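Local atomic coordinates of mandelate racemase/muconate lactonizing enzyme family protein (Roseovarius nubinhibens ISM, PDB entry 3U4F), a protein that probably acts as a magnesium-dependent enzyme of the enolase superfamily, perhaps a hydro-lyase, with a TIM-barrel domain that binds the metal. Residues A[49-57]-A[310-318]; A[63-74]-A[380-388]. All coordinates share one frame; numbering follows the deposited sequence.

Contact 1 (A[49-57]-A[310-318]); sequences GWGQVSTYH and NLSLVTLFT
Gln52 sends its amide to the start of helix 313-318 and uses both of its polar atoms there; with CG anti to the backbone N (chi1 -172°) its chain extends to the helix start. Gln52 OE1 accepts from Leu313 N at 2.7 Å, the donor tilted 23° from the carbonyl plane, while Gln52 NE2 gives one hydrogen to Ser312 OG at 3.1 Å and the other to Val53 O, both acceptors near the amide plane, which fixes the group's rotation. A second polar centre forms at Asn310 ND2, which donates to Thr55 OG1 (3.1 Å) and to Tyr56 OH (3.2 Å). Phe317 packs beside the strand, its CZ 3.9 Å from Gln52 N, which lies at the ring edge.

Behind this shell, Asn310 OD1 accepts from Ser312 N on a lone pair, which makes an Asx turn, and also from Ser312 OG at 2.7 Å; Ser312 OG in turn caps Val314 N through a weak bond. An alanine in place of Asn310 would probably leave Thr55 OG1 and Tyr56 OH without their common donor and Ser312 freer to turn. The buried network joins edge strand 48-52 and the loop that follows it to an N-capped helix of the barrel domain, the interdomain seam of the enolase-superfamily fold.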
loop_
_atom_site.group_PDB
_atom_site.type_symbol
_atom_site.label_atom_id
_atom_site.label_comp_id
_atom_site.label_asym_id
_atom_site.label_seq_id
_atom_site.Cartn_x
_atom_site.Cartn_y
_atom_site.Cartn_z
ATOM N N GLY A 49 -18.887 2.415 20.574
ATOM C CA GLY A 49 -18.616 3.602 19.764
ATOM C C GLY A 49 -18.749 3.184 18.314
ATOM O O GLY A 49 -18.537 2.010 17.990
ATOM N N TRP A 50 -19.101 4.143 17.464
ATOM C CA TRP A 50 -19.293 3.967 16.025
ATOM C C TRP A 50 -18.267 4.788 15.237
ATOM O O TRP A 50 -18.034 5.963 15.549
ATOM C CB TRP A 50 -20.692 4.489 15.658
ATOM C CG TRP A 50 -21.805 3.506 16.012
ATOM C CD1 TRP A 50 -22.521 3.425 17.184
ATOM C CD2 TRP A 50 -22.263 2.430 15.182
ATOM N NE1 TRP A 50 -23.441 2.363 17.112
ATOM C CE2 TRP A 50 -23.288 1.741 15.894
ATOM C CE3 TRP A 50 -21.912 1.988 13.893
ATOM C CZ2 TRP A 50 -23.969 0.636 15.344
ATOM C CZ3 TRP A 50 -22.583 0.899 13.344
ATOM C CH2 TRP A 50 -23.613 0.241 14.058
ATOM N N GLY A 51 -17.669 4.168 14.214
ATOM C CA GLY A 51 -16.715 4.819 13.306
ATOM C C GLY A 51 -17.011 4.372 11.879
ATOM O O GLY A 51 -18.058 3.740 11.611
ATOM N N GLN A 52 -16.117 4.709 10.962
ATOM C CA GLN A 52 -16.315 4.367 9.554
ATOM C C GLN A 52 -14.975 4.043 8.949
ATOM O O GLN A 52 -13.975 4.709 9.240
ATOM C CB GLN A 52 -16.982 5.522 8.801
ATOM C CG GLN A 52 -17.408 5.200 7.360
ATOM C CD GLN A 52 -17.600 6.476 6.566
ATOM O OE1 GLN A 52 -18.575 7.190 6.764
ATOM N NE2 GLN A 52 -16.644 6.779 5.682
ATOM N N VAL A 53 -14.919 2.960 8.174
ATOM C CA VAL A 53 -13.756 2.749 7.311
ATOM C C VAL A 53 -13.807 3.717 6.121
ATOM O O VAL A 53 -14.855 4.306 5.804
ATOM C CB VAL A 53 -13.675 1.270 6.817
ATOM C CG1 VAL A 53 -13.526 0.296 8.016
ATOM C CG2 VAL A 53 -14.888 0.912 5.941
ATOM N N SER A 54 -12.694 3.863 5.411
ATOM C CA SER A 54 -12.764 4.647 4.191
ATOM C C SER A 54 -13.826 4.126 3.230
ATOM O O SER A 54 -14.049 2.902 3.128
ATOM C CB SER A 54 -11.408 4.693 3.468
ATOM O OG SER A 54 -11.598 5.406 2.269
ATOM N N THR A 55 -14.480 5.055 2.528
ATOM C CA THR A 55 -15.363 4.727 1.413
ATOM C C THR A 55 -14.557 4.134 0.269
ATOM O O THR A 55 -13.335 4.287 0.233
ATOM C CB THR A 55 -16.084 5.969 0.883
ATOM O OG1 THR A 55 -15.132 7.034 0.712
ATOM C CG2 THR A 55 -17.175 6.427 1.887
ATOM N N TYR A 56 -15.287 3.393 -0.569
ATOM C CA TYR A 56 -14.894 2.802 -1.861
ATOM C C TYR A 56 -14.272 1.424 -1.625
ATOM O O TYR A 56 -13.249 1.302 -0.956
ATOM C CB TYR A 56 -14.016 3.719 -2.709
ATOM C CG TYR A 56 -14.590 5.125 -2.882
ATOM C CD1 TYR A 56 -15.766 5.335 -3.602
ATOM C CD2 TYR A 56 -13.939 6.241 -2.331
ATOM C CE1 TYR A 56 -16.298 6.638 -3.762
ATOM C CE2 TYR A 56 -14.458 7.541 -2.494
ATOM C CZ TYR A 56 -15.628 7.724 -3.207
ATOM O OH TYR A 56 -16.126 9.007 -3.337
ATOM N N HIS A 57 -14.956 0.404 -2.132
ATOM C CA HIS A 57 -14.584 -0.991 -1.879
ATOM C C HIS A 57 -14.525 -1.289 -0.371
ATOM O O HIS A 57 -13.679 -2.029 0.110
ATOM C CB HIS A 57 -13.283 -1.352 -2.662
ATOM C CG HIS A 57 -13.370 -1.021 -4.127
ATOM N ND1 HIS A 57 -12.349 -0.402 -4.828
ATOM C CD2 HIS A 57 -14.393 -1.154 -5.005
ATOM C CE1 HIS A 57 -12.730 -0.192 -6.079
ATOM N NE2 HIS A 57 -13.966 -0.631 -6.211
ATOM N N ASN A 310 -16.457 13.132 0.058
ATOM C CA ASN A 310 -17.875 12.833 -0.019
ATOM C C ASN A 310 -18.480 13.084 1.348
ATOM O O ASN A 310 -17.755 13.404 2.306
ATOM C CB ASN A 310 -18.130 11.405 -0.452
ATOM C CG ASN A 310 -17.410 10.426 0.398
ATOM O OD1 ASN A 310 -17.676 10.296 1.588
ATOM N ND2 ASN A 310 -16.464 9.718 -0.210
ATOM N N LEU A 311 -19.797 12.932 1.412
ATOM C CA LEU A 311 -20.533 13.191 2.649
ATOM C C LEU A 311 -20.908 11.925 3.403
ATOM O O LEU A 311 -21.984 11.847 4.047
ATOM C CB LEU A 311 -21.764 14.073 2.383
ATOM C CG LEU A 311 -21.416 15.450 1.805
ATOM C CD1 LEU A 311 -22.682 16.291 1.405
ATOM C CD2 LEU A 311 -20.412 16.191 2.723
ATOM N N SER A 312 -20.029 10.921 3.322
ATOM C CA SER A 312 -19.966 9.903 4.371
ATOM C C SER A 312 -19.449 10.618 5.629
ATOM O O SER A 312 -19.386 11.851 5.651
ATOM C CB SER A 312 -19.013 8.748 4.008
ATOM O OG SER A 312 -17.658 9.164 4.034
ATOM N N LEU A 313 -19.053 9.882 6.661
ATOM C CA LEU A 313 -18.564 10.549 7.904
ATOM C C LEU A 313 -17.188 11.228 7.790
ATOM O O LEU A 313 -16.789 11.979 8.683
ATOM C CB LEU A 313 -18.583 9.595 9.112
ATOM C CG LEU A 313 -19.983 9.152 9.567
ATOM C CD1 LEU A 313 -19.830 8.178 10.692
ATOM C CD2 LEU A 313 -20.752 10.385 10.032
ATOM N N VAL A 314 -16.470 10.979 6.696
ATOM C CA VAL A 314 -15.154 11.578 6.531
ATOM C C VAL A 314 -15.208 13.101 6.663
ATOM O O VAL A 314 -14.334 13.691 7.283
ATOM C CB VAL A 314 -14.462 11.120 5.203
ATOM C CG1 VAL A 314 -15.186 11.715 3.979
ATOM C CG2 VAL A 314 -12.979 11.474 5.221
ATOM N N THR A 315 -16.270 13.710 6.155
ATOM C CA THR A 315 -16.414 15.170 6.274
ATOM C C THR A 315 -16.582 15.609 7.739
ATOM O O THR A 315 -15.879 16.543 8.213
ATOM C CB THR A 315 -17.471 15.693 5.308
ATOM O OG1 THR A 315 -17.048 15.367 3.979
ATOM C CG2 THR A 315 -17.613 17.201 5.401
ATOM N N LEU A 316 -17.466 14.927 8.458
ATOM C CA LEU A 316 -17.673 15.203 9.881
ATOM C C LEU A 316 -16.419 15.001 10.717
ATOM O O LEU A 316 -16.093 15.830 11.587
ATOM C CB LEU A 316 -18.824 14.345 10.445
ATOM C CG LEU A 316 -19.166 14.557 11.934
ATOM C CD1 LEU A 316 -19.485 16.068 12.228
ATOM C CD2 LEU A 316 -20.352 13.677 12.303
ATOM N N PHE A 317 -15.694 13.912 10.455
ATOM C CA PHE A 317 -14.461 13.645 11.187
ATOM C C PHE A 317 -13.475 14.794 10.992
ATOM O O PHE A 317 -12.784 15.202 11.938
ATOM C CB PHE A 317 -13.788 12.348 10.722
ATOM C CG PHE A 317 -14.598 11.074 10.951
ATOM C CD1 PHE A 317 -15.596 10.991 11.912
ATOM C CD2 PHE A 317 -14.332 9.941 10.182
ATOM C CE1 PHE A 317 -16.352 9.776 12.104
ATOM C CE2 PHE A 317 -15.051 8.722 10.378
ATOM C CZ PHE A 317 -16.036 8.636 11.349
ATOM N N THR A 318 -13.414 15.299 9.763
ATOM C CA THR A 318 -12.518 16.410 9.430
ATOM C C THR A 318 -12.964 17.713 10.135
ATOM O O THR A 318 -12.123 18.481 10.632
ATOM C CB THR A 318 -12.504 16.629 7.918
ATOM O OG1 THR A 318 -12.118 15.397 7.258
ATOM C CG2 THR A 318 -11.521 17.729 7.558
#

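Contact 2 (A[63-74]-A[380-388]); sequences EVLHRQVAPWML and RSAYKVSRA
His66 carries CG anti to its own carbonyl carbon (chi1 -70°), which turns the imidazole from the helix toward strand 382-387, and Ser386 has its OG likewise opposite the carbonyl carbon (chi1 -63°), where it meets the ring edge. Helix 63-73 here packs on the C-terminal strand of the antiparallel sheet in the N-terminal domain of the enolase-superfamily fold. The two run roughly alongside, with axes 8.9 Å apart and directions differing by 29°.

The link at the centre is the bond between His66 ND1 and Ser386 OG, 2.8 Å long, in which either atom could be the donor. The other ring nitrogen, NE2, is hydrogen-bonded to Thr30 OG1 of the neighbouring strand; with both nitrogens engaged, the ring's rotation is fixed. Lys384 slides past the histidine in the opposite sense and lays its CG over one face, 3.8 Å from the ring centroid, a CH-pi contact. Its chain then bends toward the carboxylate of Glu63, whose OE1 lies 3.4 Å from Lys384 CE. Glu63 OE2 and Lys384 NZ stay 4.1 Å apart, beyond a salt bridge, though their opposite charges probably still attract. Glu63 is instead paired with Arg67 within the helix, and Arg67 continues to a salt bridge with Asp59 of the second subunit, connecting this face to the dimer interface.

Farther along, the contact becomes apolar. Ala70 CB faces Ser386 CB, and Leu74, just past the helix end, spreads over the end of the chain: Leu74 CD1 lies 3.7 Å from Ser386 CB, while CB packs against the methyl of Ala388. A water completes the centre, donating to His66 O and hydrogen-bonded to Ser386 OG, each at 2.7 Å.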
loop_
_atom_site.group_PDB
_atom_site.type_symbol
_atom_site.label_atom_id
_atom_site.label_comp_id
_atom_site.label_asym_id
_atom_site.label_seq_id
_atom_site.Cartn_x
_atom_site.Cartn_y
_atom_site.Cartn_z
ATOM N N GLU A 63 -13.194 -6.773 5.251
ATOM C CA GLU A 63 -12.563 -8.098 5.375
ATOM C C GLU A 63 -11.114 -7.967 5.919
ATOM O O GLU A 63 -10.699 -8.743 6.767
ATOM C CB GLU A 63 -12.589 -8.839 4.048
ATOM C CG GLU A 63 -12.154 -10.323 4.142
ATOM C CD GLU A 63 -13.098 -11.181 4.991
ATOM O OE1 GLU A 63 -14.305 -10.896 5.007
ATOM O OE2 GLU A 63 -12.619 -12.137 5.641
ATOM N N VAL A 64 -10.362 -6.978 5.418
ATOM C CA VAL A 64 -9.006 -6.712 5.895
ATOM C C VAL A 64 -9.035 -6.347 7.383
ATOM O O VAL A 64 -8.176 -6.759 8.195
ATOM C CB VAL A 64 -8.376 -5.554 5.049
ATOM C CG1 VAL A 64 -7.084 -5.063 5.668
ATOM C CG2 VAL A 64 -8.141 -5.998 3.634
ATOM N N LEU A 65 -10.051 -5.576 7.766
ATOM C CA LEU A 65 -10.192 -5.208 9.170
ATOM C C LEU A 65 -10.284 -6.464 10.044
ATOM O O LEU A 65 -9.551 -6.599 11.039
ATOM C CB LEU A 65 -11.439 -4.316 9.371
ATOM C CG LEU A 65 -11.545 -3.564 10.714
ATOM C CD1 LEU A 65 -12.502 -2.375 10.610
ATOM C CD2 LEU A 65 -12.032 -4.521 11.764
ATOM N N HIS A 66 -11.188 -7.367 9.684
ATOM C CA HIS A 66 -11.373 -8.589 10.502
ATOM C C HIS A 66 -10.154 -9.512 10.405
ATOM O O HIS A 66 -9.735 -10.100 11.402
ATOM C CB HIS A 66 -12.676 -9.312 10.138
ATOM C CG HIS A 66 -13.900 -8.569 10.571
ATOM N ND1 HIS A 66 -14.282 -8.478 11.894
ATOM C CD2 HIS A 66 -14.809 -7.854 9.863
ATOM C CE1 HIS A 66 -15.373 -7.730 11.985
ATOM N NE2 HIS A 66 -15.715 -7.341 10.769
ATOM N N ARG A 67 -9.566 -9.584 9.213
ATOM C CA ARG A 67 -8.422 -10.484 8.987
ATOM C C ARG A 67 -7.120 -10.012 9.621
ATOM O O ARG A 67 -6.325 -10.818 10.131
ATOM C CB ARG A 67 -8.214 -10.659 7.482
ATOM C CG ARG A 67 -7.219 -11.804 7.117
ATOM C CD ARG A 67 -7.872 -13.211 7.225
ATOM N NE ARG A 67 -9.034 -13.302 6.367
ATOM C CZ ARG A 67 -9.019 -13.672 5.087
ATOM N NH1 ARG A 67 -7.884 -14.033 4.476
ATOM N NH2 ARG A 67 -10.155 -13.695 4.406
ATOM N N GLN A 68 -6.887 -8.704 9.587
ATOM C CA GLN A 68 -5.547 -8.157 9.830
ATOM C C GLN A 68 -5.447 -7.031 10.847
ATOM O O GLN A 68 -4.340 -6.650 11.238
ATOM C CB GLN A 68 -4.954 -7.671 8.505
ATOM C CG GLN A 68 -4.607 -8.806 7.576
ATOM C CD GLN A 68 -4.180 -8.300 6.212
ATOM O OE1 GLN A 68 -2.989 -8.114 5.953
ATOM N NE2 GLN A 68 -5.133 -8.137 5.329
ATOM N N VAL A 69 -6.581 -6.491 11.288
ATOM C CA VAL A 69 -6.543 -5.442 12.305
ATOM C C VAL A 69 -7.134 -5.923 13.639
ATOM O O VAL A 69 -6.467 -5.868 14.685
ATOM C CB VAL A 69 -7.265 -4.182 11.800
ATOM C CG1 VAL A 69 -7.255 -3.068 12.863
ATOM C CG2 VAL A 69 -6.613 -3.681 10.507
ATOM N N ALA A 70 -8.351 -6.439 13.576
ATOM C CA ALA A 70 -9.026 -6.989 14.780
ATOM C C ALA A 70 -8.159 -7.964 15.585
ATOM O O ALA A 70 -8.119 -7.838 16.811
ATOM C CB ALA A 70 -10.367 -7.632 14.426
ATOM N N PRO A 71 -7.464 -8.927 14.924
ATOM C CA PRO A 71 -6.727 -9.894 15.764
ATOM C C PRO A 71 -5.650 -9.260 16.680
ATOM O O PRO A 71 -5.317 -9.842 17.719
ATOM C CB PRO A 71 -6.065 -10.829 14.734
ATOM C CG PRO A 71 -6.978 -10.756 13.519
ATOM C CD PRO A 71 -7.356 -9.278 13.489
ATOM N N TRP A 72 -5.128 -8.096 16.297
ATOM C CA TRP A 72 -4.072 -7.419 17.039
ATOM C C TRP A 72 -4.606 -6.414 18.035
ATOM O O TRP A 72 -3.872 -5.995 18.935
ATOM C CB TRP A 72 -3.074 -6.725 16.091
ATOM C CG TRP A 72 -2.578 -7.653 15.034
ATOM C CD1 TRP A 72 -2.817 -7.572 13.705
ATOM C CD2 TRP A 72 -1.777 -8.825 15.231
ATOM N NE1 TRP A 72 -2.215 -8.613 13.051
ATOM C CE2 TRP A 72 -1.561 -9.397 13.965
ATOM C CE3 TRP A 72 -1.220 -9.444 16.360
ATOM C CZ2 TRP A 72 -0.809 -10.575 13.783
ATOM C CZ3 TRP A 72 -0.469 -10.609 16.182
ATOM C CH2 TRP A 72 -0.278 -11.164 14.903
HETATM N N MSE A 73 -5.875 -6.033 17.888
HETATM C CA MSE A 73 -6.435 -5.000 18.744
HETATM C C MSE A 73 -7.394 -5.546 19.791
HETATM O O MSE A 73 -7.546 -4.935 20.841
HETATM C CB MSE A 73 -7.099 -3.914 17.904
HETATM C CG MSE A 73 -6.097 -3.201 16.981
HETATM SE SE MSE A 73 -6.867 -1.639 16.089
HETATM C CE MSE A 73 -6.916 -0.432 17.674
ATOM N N LEU A 74 -8.006 -6.691 19.515
ATOM C CA LEU A 74 -8.951 -7.308 20.456
ATOM C C LEU A 74 -8.238 -7.808 21.718
ATOM O O LEU A 74 -7.138 -8.372 21.627
ATOM C CB LEU A 74 -9.711 -8.446 19.779
ATOM C CG LEU A 74 -10.858 -8.058 18.827
ATOM C CD1 LEU A 74 -11.277 -9.224 17.914
ATOM C CD2 LEU A 74 -12.094 -7.471 19.607
ATOM N N ARG A 380 -30.133 -3.443 6.075
ATOM C CA ARG A 380 -29.771 -3.897 4.729
ATOM C C ARG A 380 -28.285 -4.248 4.540
ATOM O O ARG A 380 -27.945 -4.867 3.548
ATOM C CB ARG A 380 -30.174 -2.847 3.694
ATOM C CG ARG A 380 -31.685 -2.603 3.615
ATOM C CD ARG A 380 -32.035 -1.724 2.402
ATOM N NE ARG A 380 -33.312 -1.056 2.641
ATOM C CZ ARG A 380 -34.069 -0.451 1.718
ATOM N NH1 ARG A 380 -33.712 -0.423 0.433
ATOM N NH2 ARG A 380 -35.221 0.108 2.083
ATOM N N SER A 381 -27.439 -3.905 5.509
ATOM C CA SER A 381 -25.973 -4.071 5.406
ATOM C C SER A 381 -25.483 -5.505 5.627
ATOM O O SER A 381 -26.193 -6.338 6.183
ATOM C CB SER A 381 -25.271 -3.177 6.421
ATOM O OG SER A 381 -25.369 -3.725 7.736
ATOM N N ALA A 382 -24.255 -5.769 5.185
ATOM C CA ALA A 382 -23.575 -7.019 5.494
ATOM C C ALA A 382 -22.866 -6.874 6.844
ATOM O O ALA A 382 -22.097 -5.945 7.050
ATOM C CB ALA A 382 -22.580 -7.342 4.371
ATOM N N TYR A 383 -23.153 -7.785 7.765
ATOM C CA TYR A 383 -22.606 -7.767 9.094
ATOM C C TYR A 383 -21.532 -8.805 9.285
ATOM O O TYR A 383 -21.666 -9.960 8.828
ATOM C CB TYR A 383 -23.733 -8.052 10.099
ATOM C CG TYR A 383 -23.354 -8.260 11.531
ATOM C CD1 TYR A 383 -23.030 -7.182 12.338
ATOM C CD2 TYR A 383 -23.386 -9.541 12.117
ATOM C CE1 TYR A 383 -22.717 -7.346 13.640
ATOM C CE2 TYR A 383 -23.072 -9.722 13.436
ATOM C CZ TYR A 383 -22.748 -8.617 14.209
ATOM O OH TYR A 383 -22.446 -8.755 15.547
ATOM N N LYS A 384 -20.489 -8.396 10.007
ATOM C CA LYS A 384 -19.424 -9.305 10.400
ATOM C C LYS A 384 -18.915 -8.937 11.780
ATOM O O LYS A 384 -18.790 -7.748 12.123
ATOM C CB LYS A 384 -18.281 -9.261 9.357
ATOM C CG LYS A 384 -17.305 -10.430 9.449
ATOM C CD LYS A 384 -16.431 -10.485 8.179
ATOM C CE LYS A 384 -16.146 -11.932 7.718
ATOM N NZ LYS A 384 -15.322 -12.666 8.690
ATOM N N VAL A 385 -18.598 -9.945 12.582
ATOM C CA VAL A 385 -18.079 -9.689 13.927
ATOM C C VAL A 385 -16.851 -10.516 14.267
ATOM O O VAL A 385 -16.741 -11.672 13.861
ATOM C CB VAL A 385 -19.217 -9.861 15.012
ATOM C CG1 VAL A 385 -19.801 -11.301 14.998
ATOM C CG2 VAL A 385 -18.729 -9.489 16.390
ATOM N N SER A 386 -15.925 -9.876 14.979
ATOM C CA SER A 386 -14.805 -10.535 15.626
ATOM C C SER A 386 -14.866 -10.239 17.108
ATOM O O SER A 386 -15.096 -9.083 17.514
ATOM C CB SER A 386 -13.473 -10.039 15.073
ATOM O OG SER A 386 -13.337 -10.357 13.702
ATOM N N ARG A 387 -14.673 -11.276 17.922
ATOM C CA ARG A 387 -14.628 -11.139 19.400
ATOM C C ARG A 387 -13.317 -11.608 20.031
ATOM O O ARG A 387 -12.670 -12.503 19.500
ATOM C CB ARG A 387 -15.777 -11.939 20.039
ATOM C CG ARG A 387 -17.123 -11.510 19.557
ATOM C CD ARG A 387 -18.236 -12.241 20.311
ATOM N NE ARG A 387 -19.449 -12.216 19.504
ATOM C CZ ARG A 387 -20.368 -11.264 19.580
ATOM N NH1 ARG A 387 -20.207 -10.262 20.435
ATOM N NH2 ARG A 387 -21.449 -11.314 18.802
ATOM N N ALA A 388 -12.962 -11.034 21.187
ATOM C CA ALA A 388 -11.754 -11.411 21.934
ATOM C C ALA A 388 -11.860 -12.831 22.498
ATOM O O ALA A 388 -12.978 -13.275 22.792
ATOM C CB ALA A 388 -11.515 -10.433 23.069
HETATM O O HOH W 1 -10.862 -11.320 13.497
#

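Overall arrangement
The centres of contacts 1 and 2 lie about 17 Å apart, and both reach the four-stranded antiparallel sheet of the N-terminal domain. Strand 48-52 of contact 1 and strand 382-387 of contact 2 are its outermost members within the chain, with strands 37-43 and 25-32 between them. Strand 48-52 and helix 58-73 follow each other in sequence, and the contacts meet where Val53 CG1 packs 3.9 Å from Leu65 CD1. Along the chain their segments alternate: the chain leaves the N-terminal domain and runs through the barrel, which contributes 310-318 to the domain boundary in contact 1, and after the last barrel strands returns as the sheet's fourth strand in contact 2. Both contacts also touch the second subunit.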